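Local coordinates for cutm, flavoprotein of carbon monoxide dehydrogenase (Hydrogenophaga pseudoflava, PDB 1FFV) that binds FAD and, as the flavoprotein of carbon monoxide dehydrogenase, probably passes electrons from CO oxidation on to an external acceptor, at residues W193-C198 with D259-A264; A182-K187 with V275-N280; F136-E139 with R144-V147. All coordinates share one frame; numbering follows the deposited sequence.

Contact 1: residues W193-C198 with D259-A264; sequences WATAGC and DLRGDA. With FAD (flavin-adenine dinucleotide), chain J.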
loop_
_atom_site.group_PDB
_atom_site.type_symbol
_atom_site.label_atom_id
_atom_site.label_comp_id
_atom_site.label_asym_id
_atom_site.label_seq_id
_atom_site.Cartn_x
_atom_site.Cartn_y
_atom_site.Cartn_z
ATOM N N TRP C 193 10.167 37.280 22.750
ATOM C CA TRP C 193 10.021 38.696 23.048
ATOM C C TRP C 193 10.676 38.984 24.387
ATOM O O TRP C 193 10.762 38.117 25.253
ATOM C CB TRP C 193 8.547 39.096 23.049
ATOM C CG TRP C 193 7.975 39.174 21.660
ATOM C CD1 TRP C 193 7.883 40.290 20.871
ATOM C CD2 TRP C 193 7.410 38.102 20.900
ATOM N NE1 TRP C 193 7.290 39.980 19.673
ATOM C CE2 TRP C 193 6.986 38.643 19.663
ATOM C CE3 TRP C 193 7.219 36.736 21.141
ATOM C CZ2 TRP C 193 6.376 37.864 18.671
ATOM C CZ3 TRP C 193 6.618 35.963 20.158
ATOM C CH2 TRP C 193 6.201 36.532 18.934
ATOM N N ALA C 194 11.183 40.195 24.536
ATOM C CA ALA C 194 11.856 40.582 25.760
ATOM C C ALA C 194 10.957 40.575 26.986
ATOM O O ALA C 194 9.756 40.849 26.892
ATOM C CB ALA C 194 12.465 41.963 25.594
ATOM N N THR C 195 11.539 40.190 28.119
ATOM C CA THR C 195 10.834 40.237 29.392
ATOM C C THR C 195 10.946 41.723 29.774
ATOM O O THR C 195 10.056 42.304 30.389
ATOM C CB THR C 195 11.541 39.380 30.465
ATOM O OG1 THR C 195 11.485 37.998 30.091
ATOM C CG2 THR C 195 10.872 39.560 31.817
ATOM N N ALA C 196 12.067 42.320 29.377
ATOM C CA ALA C 196 12.369 43.722 29.600
ATOM C C ALA C 196 13.563 44.060 28.708
ATOM O O ALA C 196 14.423 43.218 28.471
ATOM C CB ALA C 196 12.706 43.970 31.057
ATOM N N GLY C 197 13.583 45.270 28.169
ATOM C CA GLY C 197 14.691 45.670 27.323
ATOM C C GLY C 197 14.922 47.165 27.403
ATOM O O GLY C 197 14.019 47.920 27.781
ATOM N N CYS C 198 16.138 47.596 27.080
ATOM C CA CYS C 198 16.468 49.013 27.107
ATOM C C CYS C 198 17.402 49.402 25.979
ATOM O O CYS C 198 18.476 48.814 25.806
ATOM C CB CYS C 198 17.087 49.425 28.441
ATOM S SG CYS C 198 17.742 51.140 28.449
ATOM N N ASP C 259 2.298 38.496 33.146
ATOM C CA ASP C 259 2.059 37.318 32.315
ATOM C C ASP C 259 3.080 36.224 32.633
ATOM O O ASP C 259 3.689 36.236 33.704
ATOM C CB ASP C 259 2.026 37.647 30.814
ATOM C CG ASP C 259 3.280 38.345 30.323
ATOM O OD1 ASP C 259 4.396 38.033 30.794
ATOM O OD2 ASP C 259 3.141 39.211 29.435
ATOM N N LEU C 260 3.268 35.279 31.716
ATOM C CA LEU C 260 4.199 34.181 31.953
ATOM C C LEU C 260 5.676 34.565 31.956
ATOM O O LEU C 260 6.514 33.759 32.340
ATOM C CB LEU C 260 3.918 33.014 31.001
ATOM C CG LEU C 260 2.527 32.403 31.235
ATOM C CD1 LEU C 260 2.253 31.294 30.241
ATOM C CD2 LEU C 260 2.418 31.877 32.668
ATOM N N ARG C 261 5.983 35.794 31.546
ATOM C CA ARG C 261 7.359 36.299 31.543
ATOM C C ARG C 261 7.699 36.895 32.914
ATOM O O ARG C 261 8.855 37.211 33.200
ATOM C CB ARG C 261 7.555 37.343 30.442
ATOM C CG ARG C 261 8.347 36.830 29.254
ATOM C CD ARG C 261 8.260 37.751 28.045
ATOM N NE ARG C 261 6.950 37.648 27.414
ATOM C CZ ARG C 261 6.726 37.070 26.239
ATOM N NH1 ARG C 261 7.728 36.547 25.544
ATOM N NH2 ARG C 261 5.481 36.952 25.794
ATOM N N GLY C 262 6.680 37.036 33.760
ATOM C CA GLY C 262 6.887 37.560 35.097
ATOM C C GLY C 262 5.859 38.575 35.557
ATOM O O GLY C 262 5.016 39.021 34.776
ATOM N N ASP C 263 5.916 38.927 36.838
ATOM C CA ASP C 263 5.003 39.927 37.382
ATOM C C ASP C 263 5.588 41.337 37.227
ATOM O O ASP C 263 6.687 41.504 36.690
ATOM C CB ASP C 263 4.644 39.625 38.847
ATOM C CG ASP C 263 5.859 39.554 39.773
ATOM O OD1 ASP C 263 6.995 39.863 39.357
ATOM O OD2 ASP C 263 5.670 39.192 40.953
ATOM N N ALA C 264 4.841 42.345 37.664
ATOM C CA ALA C 264 5.285 43.737 37.566
ATOM C C ALA C 264 6.574 43.933 38.356
ATOM O O ALA C 264 7.466 44.674 37.948
ATOM C CB ALA C 264 4.195 44.676 38.090
HETATM P PA FAD J . 2.814 42.182 9.446
HETATM O O1A FAD J . 2.105 42.442 8.182
HETATM O O2A FAD J . 2.751 40.948 10.004
HETATM O O5B FAD J . 2.180 43.160 10.379
HETATM C C5B FAD J . 2.160 44.539 10.069
HETATM C C4B FAD J . 1.093 45.195 10.935
HETATM O O4B FAD J . 1.329 46.622 10.729
HETATM C C3B FAD J . -0.329 45.069 10.460
HETATM O O3B FAD J . -1.301 45.562 11.310
HETATM C C2B FAD J . -0.190 45.744 9.112
HETATM O O2B FAD J . -1.436 46.001 8.560
HETATM C C1B FAD J . 0.571 46.978 9.484
HETATM N N9A FAD J . 1.632 47.387 8.581
HETATM C C8A FAD J . 2.679 46.630 8.119
HETATM N N7A FAD J . 3.486 47.306 7.305
HETATM C C5A FAD J . 2.932 48.558 7.231
HETATM C C6A FAD J . 3.345 49.757 6.517
HETATM N N6A FAD J . 4.399 49.834 5.750
HETATM N N1A FAD J . 2.522 50.829 6.697
HETATM C C2A FAD J . 1.422 50.795 7.483
HETATM N N3A FAD J . 0.973 49.750 8.175
HETATM C C4A FAD J . 1.767 48.649 8.025
HETATM N N1 FAD J . 9.464 41.065 16.849
HETATM C C2 FAD J . 10.308 41.683 17.662
HETATM O O2 FAD J . 10.420 42.864 17.653
HETATM N N3 FAD J . 11.125 40.989 18.587
HETATM C C4 FAD J . 11.084 39.625 18.692
HETATM O O4 FAD J . 11.802 39.065 19.495
HETATM C C4X FAD J . 10.159 38.929 17.811
HETATM N N5 FAD J . 10.075 37.598 17.870
HETATM C C5X FAD J . 9.198 36.992 17.026
HETATM C C6 FAD J . 9.119 35.601 17.100
HETATM C C7 FAD J . 8.276 34.896 16.302
HETATM C C7M FAD J . 8.211 33.391 16.409
HETATM C C8 FAD J . 7.441 35.579 15.350
HETATM C C8M FAD J . 6.492 34.820 14.453
HETATM C C9 FAD J . 7.509 36.977 15.257
HETATM C C9A FAD J . 8.378 37.677 16.084
HETATM N N10 FAD J . 8.494 39.097 16.046
HETATM C C10 FAD J . 9.353 39.717 16.877
HETATM C "C1'" FAD J . 7.674 39.866 15.053
HETATM C "C2'" FAD J . 8.215 40.387 13.641
HETATM O "O2'" FAD J . 9.313 40.869 14.369
HETATM C "C3'" FAD J . 6.821 40.975 13.530
HETATM O "O3'" FAD J . 7.200 40.139 12.413
HETATM C "C4'" FAD J . 6.466 41.927 12.408
HETATM O "O4'" FAD J . 6.117 42.438 13.736
HETATM C "C5'" FAD J . 5.084 42.518 12.108
HETATM O "O5'" FAD J . 6.079 42.915 10.905
HETATM P P FAD J . 5.693 42.350 9.536
HETATM O O1P FAD J . 6.708 42.998 8.568
HETATM O O2P FAD J . 5.697 40.966 9.478
HETATM O O3P FAD J . 4.300 42.748 9.270
HETATM O O HOH W 1 11.302 36.247 32.131
#
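Thr195 and Arg261 come together with their CA atoms 5.7 Å apart, where the chain entering strand 196-205 runs past the type I beta turn from Asp259 to Gly262. The long Arg261 side chain does most of the bridging. Its CG lies 3.5 Å from Thr195 OG1, the two side chains sliding past each other in opposite directions, and its CD rests 3.6 Å from Ala194 O. At the far end Arg261 NH1 gives only a weak bond to Trp193 O (3.4 Å, 132° at the hydrogen); its stronger partner is Asp192, by a salt bridge. Arginine suits the place because its aliphatic part can follow a backbone while its charge meets an acid beyond. A water fastens the other end of the contact, 2.7 Å from Thr195 OG1 and donating to Arg261 O at 2.8 Å. The turn itself is braced as an Asx turn: Asp259 OD1 accepts from Arg261 N at 2.8 Å, and the same oxygen forms a salt bridge with Lys267. Gly262 follows with backbone angles at which a CB would jam against the preceding carbonyl, and Asp263 then caps the start of helix 264-285, its OD1 accepting from Tyr266 N. Trp193 works in two directions. Its CB faces Arg261, but with CG beside the backbone N (chi1 -74°) the indole swings away and brings one face to the flavin, CZ2 coming within 3.3 Å of FAD C9A. A broad, flat tryptophan is well matched to an isoalloxazine. Trp193 thus forms part of the flavin site in the C-terminal domain, and the turn before helix 264-285 packs behind its backbone.

Contact 2: residues A182-K187 with V275-N280; sequences AYEKLK and VKRALN. With FAD (flavin-adenine dinucleotide), chain J.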
loop_
_atom_site.group_PDB
_atom_site.type_symbol
_atom_site.label_atom_id
_atom_site.label_comp_id
_atom_site.label_asym_id
_atom_site.label_seq_id
_atom_site.Cartn_x
_atom_site.Cartn_y
_atom_site.Cartn_z
ATOM N N ALA C 182 23.565 50.915 22.718
ATOM C CA ALA C 182 23.341 49.605 23.304
ATOM C C ALA C 182 21.875 49.214 23.335
ATOM O O ALA C 182 20.991 50.069 23.351
ATOM C CB ALA C 182 23.911 49.556 24.726
ATOM N N TYR C 183 21.635 47.909 23.269
ATOM C CA TYR C 183 20.291 47.354 23.376
ATOM C C TYR C 183 20.410 46.103 24.229
ATOM O O TYR C 183 20.916 45.077 23.775
ATOM C CB TYR C 183 19.676 46.980 22.029
ATOM C CG TYR C 183 18.206 46.652 22.171
ATOM C CD1 TYR C 183 17.346 47.545 22.817
ATOM C CD2 TYR C 183 17.677 45.440 21.714
ATOM C CE1 TYR C 183 16.000 47.247 23.012
ATOM C CE2 TYR C 183 16.317 45.130 21.906
ATOM C CZ TYR C 183 15.491 46.045 22.558
ATOM O OH TYR C 183 14.157 45.784 22.770
ATOM N N GLU C 184 20.029 46.221 25.494
ATOM C CA GLU C 184 20.082 45.088 26.411
ATOM C C GLU C 184 18.698 44.466 26.453
ATOM O O GLU C 184 17.733 45.123 26.847
ATOM C CB GLU C 184 20.497 45.542 27.813
ATOM C CG GLU C 184 21.921 46.078 27.913
ATOM C CD GLU C 184 22.986 45.020 27.668
ATOM O OE1 GLU C 184 22.869 43.892 28.201
ATOM O OE2 GLU C 184 23.955 45.324 26.939
ATOM N N LYS C 185 18.603 43.207 26.033
ATOM C CA LYS C 185 17.327 42.501 26.014
ATOM C C LYS C 185 17.324 41.203 26.839
ATOM O O LYS C 185 18.048 40.249 26.532
ATOM C CB LYS C 185 16.920 42.226 24.558
ATOM C CG LYS C 185 15.694 41.351 24.362
ATOM C CD LYS C 185 15.471 41.111 22.869
ATOM C CE LYS C 185 14.239 40.254 22.591
ATOM N NZ LYS C 185 13.988 40.118 21.134
ATOM N N LEU C 186 16.508 41.188 27.892
ATOM C CA LEU C 186 16.362 40.028 28.768
ATOM C C LEU C 186 15.282 39.161 28.117
ATOM O O LEU C 186 14.150 39.609 27.946
ATOM C CB LEU C 186 15.893 40.485 30.150
ATOM C CG LEU C 186 16.207 39.662 31.402
ATOM C CD1 LEU C 186 15.098 39.907 32.396
ATOM C CD2 LEU C 186 16.308 38.178 31.111
ATOM N N LYS C 187 15.610 37.915 27.802
ATOM C CA LYS C 187 14.663 37.015 27.128
ATOM C C LYS C 187 14.821 35.568 27.623
ATOM O O LYS C 187 15.942 35.142 27.915
ATOM C CB LYS C 187 14.959 37.057 25.623
ATOM C CG LYS C 187 16.401 36.659 25.366
ATOM C CD LYS C 187 16.890 36.840 23.964
ATOM C CE LYS C 187 18.349 36.398 23.926
ATOM N NZ LYS C 187 19.058 36.929 22.743
ATOM N N VAL C 275 18.700 48.991 32.084
ATOM C CA VAL C 275 19.090 50.383 31.921
ATOM C C VAL C 275 20.545 50.553 32.364
ATOM O O VAL C 275 21.353 51.147 31.649
ATOM C CB VAL C 275 18.178 51.336 32.725
ATOM C CG1 VAL C 275 18.754 52.746 32.720
ATOM C CG2 VAL C 275 16.774 51.361 32.126
ATOM N N LYS C 276 20.881 50.001 33.528
ATOM C CA LYS C 276 22.241 50.070 34.049
ATOM C C LYS C 276 23.213 49.420 33.070
ATOM O O LYS C 276 24.265 49.985 32.779
ATOM C CB LYS C 276 22.332 49.405 35.429
ATOM C CG LYS C 276 21.728 50.244 36.548
ATOM C CD LYS C 276 21.333 49.412 37.780
ATOM C CE LYS C 276 22.530 48.935 38.589
ATOM N N ARG C 277 22.846 48.255 32.534
ATOM C CA ARG C 277 23.697 47.554 31.566
ATOM C C ARG C 277 23.810 48.295 30.232
ATOM O O ARG C 277 24.880 48.332 29.627
ATOM C CB ARG C 277 23.192 46.129 31.329
ATOM C CG ARG C 277 23.339 45.228 32.538
ATOM C CD ARG C 277 22.747 43.849 32.323
ATOM N NE ARG C 277 23.039 42.991 33.468
ATOM C CZ ARG C 277 23.093 41.662 33.429
ATOM N NH1 ARG C 277 22.861 41.008 32.292
ATOM N NH2 ARG C 277 23.434 40.989 34.525
ATOM N N ALA C 278 22.707 48.883 29.775
ATOM C CA ALA C 278 22.699 49.619 28.509
ATOM C C ALA C 278 23.566 50.874 28.599
ATOM O O ALA C 278 24.431 51.108 27.751
ATOM C CB ALA C 278 21.267 49.979 28.107
ATOM N N LEU C 279 23.338 51.666 29.642
ATOM C CA LEU C 279 24.099 52.889 29.859
ATOM C C LEU C 279 25.592 52.583 29.937
ATOM O O LEU C 279 26.408 53.269 29.309
ATOM C CB LEU C 279 23.636 53.577 31.141
ATOM C CG LEU C 279 22.219 54.153 31.113
ATOM C CD1 LEU C 279 21.807 54.590 32.503
ATOM C CD2 LEU C 279 22.142 55.311 30.128
ATOM N N ASN C 280 25.937 51.523 30.668
ATOM C CA ASN C 280 27.329 51.113 30.830
ATOM C C ASN C 280 27.962 50.639 29.528
ATOM O O ASN C 280 29.103 50.985 29.225
ATOM C CB ASN C 280 27.447 50.029 31.903
ATOM C CG ASN C 280 27.547 50.608 33.302
ATOM O OD1 ASN C 280 26.653 50.407 34.127
ATOM N ND2 ASN C 280 28.634 51.322 33.575
HETATM P PA FAD J . 2.814 42.182 9.446
HETATM O O1A FAD J . 2.105 42.442 8.182
HETATM O O2A FAD J . 2.751 40.948 10.004
HETATM O O5B FAD J . 2.180 43.160 10.379
HETATM C C5B FAD J . 2.160 44.539 10.069
HETATM C C4B FAD J . 1.093 45.195 10.935
HETATM O O4B FAD J . 1.329 46.622 10.729
HETATM C C3B FAD J . -0.329 45.069 10.460
HETATM O O3B FAD J . -1.301 45.562 11.310
HETATM C C2B FAD J . -0.190 45.744 9.112
HETATM O O2B FAD J . -1.436 46.001 8.560
HETATM C C1B FAD J . 0.571 46.978 9.484
HETATM N N9A FAD J . 1.632 47.387 8.581
HETATM C C8A FAD J . 2.679 46.630 8.119
HETATM N N7A FAD J . 3.486 47.306 7.305
HETATM C C5A FAD J . 2.932 48.558 7.231
HETATM C C6A FAD J . 3.345 49.757 6.517
HETATM N N6A FAD J . 4.399 49.834 5.750
HETATM N N1A FAD J . 2.522 50.829 6.697
HETATM C C2A FAD J . 1.422 50.795 7.483
HETATM N N3A FAD J . 0.973 49.750 8.175
HETATM C C4A FAD J . 1.767 48.649 8.025
HETATM N N1 FAD J . 9.464 41.065 16.849
HETATM C C2 FAD J . 10.308 41.683 17.662
HETATM O O2 FAD J . 10.420 42.864 17.653
HETATM N N3 FAD J . 11.125 40.989 18.587
HETATM C C4 FAD J . 11.084 39.625 18.692
HETATM O O4 FAD J . 11.802 39.065 19.495
HETATM C C4X FAD J . 10.159 38.929 17.811
HETATM N N5 FAD J . 10.075 37.598 17.870
HETATM C C5X FAD J . 9.198 36.992 17.026
HETATM C C6 FAD J . 9.119 35.601 17.100
HETATM C C7 FAD J . 8.276 34.896 16.302
HETATM C C7M FAD J . 8.211 33.391 16.409
HETATM C C8 FAD J . 7.441 35.579 15.350
HETATM C C8M FAD J . 6.492 34.820 14.453
HETATM C C9 FAD J . 7.509 36.977 15.257
HETATM C C9A FAD J . 8.378 37.677 16.084
HETATM N N10 FAD J . 8.494 39.097 16.046
HETATM C C10 FAD J . 9.353 39.717 16.877
HETATM C "C1'" FAD J . 7.674 39.866 15.053
HETATM C "C2'" FAD J . 8.215 40.387 13.641
HETATM O "O2'" FAD J . 9.313 40.869 14.369
HETATM C "C3'" FAD J . 6.821 40.975 13.530
HETATM O "O3'" FAD J . 7.200 40.139 12.413
HETATM C "C4'" FAD J . 6.466 41.927 12.408
HETATM O "O4'" FAD J . 6.117 42.438 13.736
HETATM C "C5'" FAD J . 5.084 42.518 12.108
HETATM O "O5'" FAD J . 6.079 42.915 10.905
HETATM P P FAD J . 5.693 42.350 9.536
HETATM O O1P FAD J . 6.708 42.998 8.568
HETATM O O2P FAD J . 5.697 40.966 9.478
HETATM O O3P FAD J . 4.300 42.748 9.270
HETATM O O HOH W 2 21.588 41.744 29.709
#
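One water is held between Glu184 and Arg277: it donates to Glu184 OE1 at 2.9 Å and accepts from Arg277 NH1 at 3.0 Å, lying in the guanidinium plane at its edge. It joins a strand to a helix, for here helix 264-285 packs on the antiparallel sheet of the C-terminal domain, crossing strand 180-186 at 154° between their directions with the axes 7.4 Å apart. Glu184 meets the helix chiefly through its methylene groups. Its CG sits 3.6 Å from Arg277 CB and 3.5 Å from Ala278 N, and a bend at chi2 (-67°) then turns the carboxylate along the helix surface toward the water. The two side chains cross at about a right angle, with carboxylate and guanidinium planes 72° apart, and the water stands in for a direct ion pair. Arg277 has other partners as well: NE donates to Gln273 on the same helix, and NH2 forms a salt bridge with an acidic side chain of another protein chain. Two alanines let the backbones approach closely farther along. Ala182 CB touches Ala278 O at 3.4 Å, and the CA atoms of this pair are 5.2 Å apart, a spacing that their small methyl groups allow. Lys185, next to Glu184 in the strand, heads for the flavin instead. A lysine is long enough for the task: the chain is fully extended, Asp124 forms a salt bridge with its ammonium group, Leu100 O accepts another bond, and Lys185 NZ donates to FAD O4 at 2.9 Å.

Contact 3: residues F136-E139 with R144-V147; sequences FVLE and RRTV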
loop_
_atom_site.group_PDB
_atom_site.type_symbol
_atom_site.label_atom_id
_atom_site.label_comp_id
_atom_site.label_asym_id
_atom_site.label_seq_id
_atom_site.Cartn_x
_atom_site.Cartn_y
_atom_site.Cartn_z
ATOM N N PHE C 136 8.958 58.763 10.943
ATOM C CA PHE C 136 8.281 57.914 9.982
ATOM C C PHE C 136 7.453 58.693 8.966
ATOM O O PHE C 136 6.643 59.536 9.336
ATOM C CB PHE C 136 7.377 56.932 10.731
ATOM C CG PHE C 136 8.053 56.238 11.884
ATOM C CD1 PHE C 136 9.327 55.695 11.743
ATOM C CD2 PHE C 136 7.418 56.144 13.123
ATOM C CE1 PHE C 136 9.962 55.074 12.818
ATOM C CE2 PHE C 136 8.045 55.522 14.208
ATOM C CZ PHE C 136 9.316 54.989 14.053
ATOM N N VAL C 137 7.635 58.374 7.688
ATOM C CA VAL C 137 6.896 59.021 6.604
ATOM C C VAL C 137 5.627 58.222 6.288
ATOM O O VAL C 137 5.706 57.042 5.945
ATOM C CB VAL C 137 7.764 59.125 5.344
ATOM C CG1 VAL C 137 6.998 59.798 4.228
ATOM C CG2 VAL C 137 9.030 59.900 5.654
ATOM N N LEU C 138 4.466 58.867 6.416
ATOM C CA LEU C 138 3.170 58.224 6.164
ATOM C C LEU C 138 2.453 58.804 4.948
ATOM O O LEU C 138 2.317 60.022 4.818
ATOM C CB LEU C 138 2.248 58.385 7.376
ATOM C CG LEU C 138 2.854 58.217 8.767
ATOM C CD1 LEU C 138 1.764 58.323 9.830
ATOM C CD2 LEU C 138 3.583 56.885 8.857
ATOM N N GLU C 139 1.968 57.935 4.068
ATOM C CA GLU C 139 1.254 58.416 2.897
ATOM C C GLU C 139 -0.218 58.052 2.930
ATOM O O GLU C 139 -0.585 56.888 3.091
ATOM C CB GLU C 139 1.876 57.922 1.594
ATOM C CG GLU C 139 1.340 58.707 0.408
ATOM C CD GLU C 139 1.859 58.227 -0.922
ATOM O OE1 GLU C 139 3.092 58.221 -1.131
ATOM O OE2 GLU C 139 1.016 57.862 -1.766
ATOM N N ARG C 144 1.749 63.143 2.007
ATOM C CA ARG C 144 2.651 62.589 3.000
ATOM C C ARG C 144 2.784 63.474 4.227
ATOM O O ARG C 144 2.536 64.678 4.171
ATOM C CB ARG C 144 4.025 62.322 2.378
ATOM C CG ARG C 144 3.993 61.225 1.335
ATOM C CD ARG C 144 5.372 60.870 0.834
ATOM N NE ARG C 144 5.317 59.731 -0.079
ATOM C CZ ARG C 144 6.379 59.077 -0.535
ATOM N NH1 ARG C 144 7.604 59.435 -0.171
ATOM N NH2 ARG C 144 6.216 58.047 -1.354
ATOM N N ARG C 145 3.132 62.850 5.347
ATOM C CA ARG C 145 3.330 63.541 6.613
ATOM C C ARG C 145 4.383 62.742 7.359
ATOM O O ARG C 145 4.448 61.514 7.230
ATOM C CB ARG C 145 2.030 63.593 7.432
ATOM C CG ARG C 145 1.593 62.256 8.022
ATOM C CD ARG C 145 0.154 62.265 8.504
ATOM N NE ARG C 145 0.034 62.459 9.944
ATOM C CZ ARG C 145 -0.587 61.622 10.781
ATOM N NH1 ARG C 145 -1.154 60.505 10.345
ATOM N NH2 ARG C 145 -0.689 61.939 12.062
ATOM N N THR C 146 5.250 63.439 8.082
ATOM C CA THR C 146 6.282 62.773 8.850
ATOM C C THR C 146 6.029 62.983 10.335
ATOM O O THR C 146 5.766 64.103 10.779
ATOM C CB THR C 146 7.688 63.275 8.478
ATOM O OG1 THR C 146 7.937 62.993 7.097
ATOM C CG2 THR C 146 8.744 62.574 9.317
ATOM N N VAL C 147 6.080 61.890 11.091
ATOM C CA VAL C 147 5.865 61.932 12.528
ATOM C C VAL C 147 7.058 61.305 13.243
ATOM O O VAL C 147 7.732 60.430 12.685
ATOM C CB VAL C 147 4.563 61.199 12.918
ATOM C CG1 VAL C 147 3.356 61.956 12.366
ATOM C CG2 VAL C 147 4.580 59.760 12.397
#
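Arg144 grips Glu139 side-on, with NE 2.9 Å and NH2 3.1 Å from the one oxygen OE1, which lies only 4° out of the guanidinium plane. Glutamate has the length for this, its chain running extended beyond CG, and an alanine here would probably leave the Arg144 guanidinium without its mate and free to turn. Beside the pair, Val137 CG1 packs against Arg144 CD, and Val137 CG2 against Thr146 OG1. The other face carries Leu138, whose CD1 lies 4.1 Å from Val147 CG2 and 3.7 Å from Arg145 NH1. Arg145 spends its charge on Glu165, while Phe136 sets its ring edge-to-face with that of Phe152. Apolar Phe136, Leu138 and Val147 suit the buried part of this face, with Arg145 at its rim; Val137 is the buried member of the face bearing Glu139, Arg144 and Thr146. What positions all of them is the backbone ladder: Phe136 pairs with Val147 and Leu138 with Arg145 through two bonds each, the straightest being Leu138 N to Arg145 O at 2.8 Å and 178°. Farther out, strand 166-173 bonds to the other edge of 135-140, so this is a beta hairpin at the margin of an antiparallel sheet in the FAD-binding domain.

In the fold
From the N terminus, contact 3 comes first and closes the shortest loop, with four residues between its segments, in the hairpin of strands 135-140 and 143-148. It is complete before the others begin. Contact 2 opens next at 182-187, and contact 1 lies nested inside the loop it closes: 193-198 meets 259-264 before 275-280 returns to strand 180-186. These two are neighbours, their centres about 14 Å apart, joined through adjacent strands of one sheet and by helix 264-285, and both touch the FAD. Contact 3 belongs to a different sheet on the opposite side of the chain's centre, its centre about 30 Å from that of contact 2.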